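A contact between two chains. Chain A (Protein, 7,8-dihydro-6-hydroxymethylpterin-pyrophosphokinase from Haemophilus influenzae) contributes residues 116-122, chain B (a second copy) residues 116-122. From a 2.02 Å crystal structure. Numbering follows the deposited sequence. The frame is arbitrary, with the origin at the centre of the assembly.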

# COMPACT_ATOMS: atom_id res chain seq x y z
N TYR A 116 3.78 3.90 -4.43
CA TYR A 116 4.66 3.00 -3.70
C TYR A 116 4.09 1.82 -3.00
O TYR A 116 4.78 0.83 -2.86
CB TYR A 116 5.63 3.80 -2.83
CG TYR A 116 6.44 4.80 -3.64
CD1 TYR A 116 7.64 4.44 -4.25
CD2 TYR A 116 6.00 6.12 -3.80
CE1 TYR A 116 8.39 5.38 -5.00
CE2 TYR A 116 6.75 7.07 -4.55
CZ TYR A 116 7.93 6.69 -5.13
OH TYR A 116 8.69 7.63 -5.80
N ASP A 117 2.82 1.88 -2.61
CA ASP A 117 2.20 0.72 -1.95
C ASP A 117 2.14 -0.46 -2.91
O ASP A 117 2.18 -1.62 -2.47
CB ASP A 117 0.79 1.03 -1.47
CG ASP A 117 0.78 1.80 -0.18
OD1 ASP A 117 1.62 1.50 0.71
OD2 ASP A 117 -0.09 2.69 -0.06
N MET A 118 2.12 -0.17 -4.21
CA MET A 118 2.06 -1.20 -5.22
C MET A 118 3.37 -1.96 -5.38
O MET A 118 3.37 -3.13 -5.76
CB MET A 118 1.49 -0.64 -6.52
CG MET A 118 0.05 -0.16 -6.29
SD MET A 118 -0.95 0.13 -7.73
CE MET A 118 -1.30 -1.47 -8.17
N HIS A 119 4.45 -1.36 -4.89
CA HIS A 119 5.74 -2.03 -4.94
C HIS A 119 5.85 -3.06 -3.82
O HIS A 119 6.79 -3.86 -3.80
CB HIS A 119 6.87 -1.01 -4.88
CG HIS A 119 6.79 0.04 -5.94
ND1 HIS A 119 7.60 1.16 -5.95
CD2 HIS A 119 5.98 0.15 -7.04
CE1 HIS A 119 7.30 1.91 -7.00
NE2 HIS A 119 6.32 1.32 -7.67
N ASN A 120 4.89 -3.04 -2.89
CA ASN A 120 4.83 -4.01 -1.79
C ASN A 120 3.84 -5.11 -2.12
O ASN A 120 3.55 -5.97 -1.28
CB ASN A 120 4.41 -3.32 -0.48
CG ASN A 120 5.52 -2.44 0.09
OD1 ASN A 120 6.70 -2.68 -0.19
ND2 ASN A 120 5.16 -1.43 0.88
N ARG A 121 3.33 -5.10 -3.35
CA ARG A 121 2.36 -6.10 -3.78
C ARG A 121 3.01 -7.15 -4.65
O ARG A 121 3.52 -6.85 -5.72
CB ARG A 121 1.22 -5.42 -4.55
CG ARG A 121 0.34 -4.57 -3.66
CD ARG A 121 -0.74 -3.85 -4.47
NE ARG A 121 -1.54 -2.99 -3.61
CZ ARG A 121 -2.71 -2.46 -3.95
NH1 ARG A 121 -3.23 -2.72 -5.14
NH2 ARG A 121 -3.37 -1.68 -3.10
N GLU A 122 2.92 -8.41 -4.23
CA GLU A 122 3.50 -9.51 -4.98
C GLU A 122 2.96 -9.64 -6.40
O GLU A 122 3.69 -10.04 -7.31
CB GLU A 122 3.27 -10.83 -4.24
CG GLU A 122 1.78 -11.22 -4.11
CD GLU A 122 1.58 -12.55 -3.40
OE1 GLU A 122 2.58 -13.24 -3.09
OE2 GLU A 122 0.41 -12.92 -3.17
N TYR B 116 -5.44 -2.28 4.07
CA TYR B 116 -4.66 -3.42 3.64
C TYR B 116 -3.26 -3.18 3.12
O TYR B 116 -2.42 -4.08 3.20
CB TYR B 116 -5.49 -4.32 2.72
CG TYR B 116 -6.66 -4.95 3.46
CD1 TYR B 116 -7.87 -4.28 3.58
CD2 TYR B 116 -6.52 -6.17 4.12
CE1 TYR B 116 -8.93 -4.81 4.36
CE2 TYR B 116 -7.57 -6.71 4.89
CZ TYR B 116 -8.76 -6.02 5.00
OH TYR B 116 -9.78 -6.55 5.75
N ASP B 117 -2.95 -1.98 2.66
CA ASP B 117 -1.59 -1.75 2.18
C ASP B 117 -0.61 -1.71 3.35
O ASP B 117 0.54 -2.12 3.22
CB ASP B 117 -1.51 -0.49 1.32
CG ASP B 117 -2.09 -0.72 -0.07
OD1 ASP B 117 -1.74 -1.74 -0.71
OD2 ASP B 117 -2.89 0.12 -0.51
N MET B 118 -1.13 -1.33 4.51
CA MET B 118 -0.32 -1.28 5.73
C MET B 118 0.13 -2.68 6.14
O MET B 118 1.20 -2.84 6.69
CB MET B 118 -1.10 -0.61 6.86
CG MET B 118 -1.73 0.70 6.47
SD MET B 118 -0.83 2.20 6.89
CE MET B 118 -2.15 3.18 7.50
N HIS B 119 -0.64 -3.71 5.79
CA HIS B 119 -0.27 -5.09 6.12
C HIS B 119 0.93 -5.55 5.29
O HIS B 119 1.56 -6.58 5.57
CB HIS B 119 -1.48 -6.02 5.91
CG HIS B 119 -2.69 -5.63 6.72
ND1 HIS B 119 -3.86 -6.37 6.72
CD2 HIS B 119 -2.90 -4.60 7.56
CE1 HIS B 119 -4.73 -5.82 7.53
NE2 HIS B 119 -4.18 -4.74 8.06
N ASN B 120 1.26 -4.76 4.28
CA ASN B 120 2.41 -5.03 3.41
C ASN B 120 3.66 -4.23 3.80
O ASN B 120 4.71 -4.40 3.18
CB ASN B 120 2.03 -4.78 1.94
CG ASN B 120 1.18 -5.89 1.36
OD1 ASN B 120 1.30 -7.04 1.78
ND2 ASN B 120 0.34 -5.56 0.38
N ARG B 121 3.56 -3.41 4.85
CA ARG B 121 4.68 -2.59 5.32
C ARG B 121 5.41 -3.23 6.49
O ARG B 121 4.84 -3.41 7.55
CB ARG B 121 4.18 -1.21 5.72
CG ARG B 121 3.57 -0.44 4.56
CD ARG B 121 2.90 0.84 5.00
NE ARG B 121 2.49 1.61 3.84
CZ ARG B 121 2.06 2.86 3.88
NH1 ARG B 121 1.96 3.51 5.03
NH2 ARG B 121 1.72 3.48 2.76
N GLU B 122 6.69 -3.55 6.29
CA GLU B 122 7.51 -4.16 7.32
C GLU B 122 7.52 -3.32 8.59
O GLU B 122 7.57 -3.87 9.68
CB GLU B 122 8.94 -4.33 6.82
CG GLU B 122 9.68 -3.00 6.62
CD GLU B 122 11.11 -3.17 6.14
OE1 GLU B 122 11.66 -4.29 6.20
OE2 GLU B 122 11.70 -2.17 5.72
O HOH W 1 0.62 -2.85 -0.71
O HOH W 2 2.41 -1.07 1.38

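Symmetric interfaces between two copies of one protein commonly use each good interaction twice, and the contact between these two copies of a pterin pyrophosphokinase is a compact example. Its strongest elements are two reciprocal salt bridges. A:Arg121 NH2 lies 2.9 Å from B:Asp117 OD1, and B:Arg121 NH2 lies 2.9 Å from A:Asp117 OD1. In each case the carboxylate oxygen sits at the edge of the guanidinium, near its plane, where the N-H groups point. The same oxygen therefore also accepts a hydrogen bond from the neighbouring NE: A:Arg121 NE to B:Asp117 OD1 is 3.2 Å, and B:Arg121 NE to A:Asp117 OD1 is 3.3 Å. The symmetry is not perfect, since A:Arg121 NH2 makes an additional weak bond to B:Asp117 OD2 at 3.2 Å.

The side chains reach these positions in matching ways. Both arginines start sideways to the partner, but with chi1 in m and chi2 and chi3 in t they extend far enough to bring their ends across. The aspartates, also m at chi1, point toward the opposing stretch. Their short side chains suit a place where the two backbones run close, the CA atoms of A:Asp117 and B:Asp117 being 6.1 Å apart. This brings like charges together, with A:Asp117 OD2 and B:Asp117 OD2 separated by 3.8 Å; the arginine facing each carboxylate offsets that cost in a buried setting.

Two waters extend the polar network. One accepts from B:Asn120 ND2 at 2.9 Å and lies 2.6 Å from B:Asp117 OD1 and 2.7 Å from A:Asp117 O. The other repeats the arrangement, accepting from A:Asn120 ND2 at 2.8 Å and lying 2.8 Å from both A:Asp117 OD1 and B:Asp117 O. Each water thus links a side-chain amide and a carboxylate of one chain to a main-chain carbonyl of the other.

Packing completes the contact. The two asparagines point toward each other, and A:Asn120 CB meets B:Asn120 CB at 3.7 Å, so a residue whose amide serves the water also offers its methylene to its counterpart. The aliphatic part of each arginine contributes: A:Asn120 ND2 is 4.1 Å from B:Arg121 CG, and B:Asn120 ND2 is 4.2 Å from A:Arg121 CG. Together the stretches bury 333 Å², all of it on A:Asp117, A:Asn120, A:Arg121 and their counterparts B:Asp117, B:Asn120 and B:Arg121. The intervening A:Met118 and B:Met118 point away, leaving a small interface whose few residues combine charge, solvent bridges and close packing.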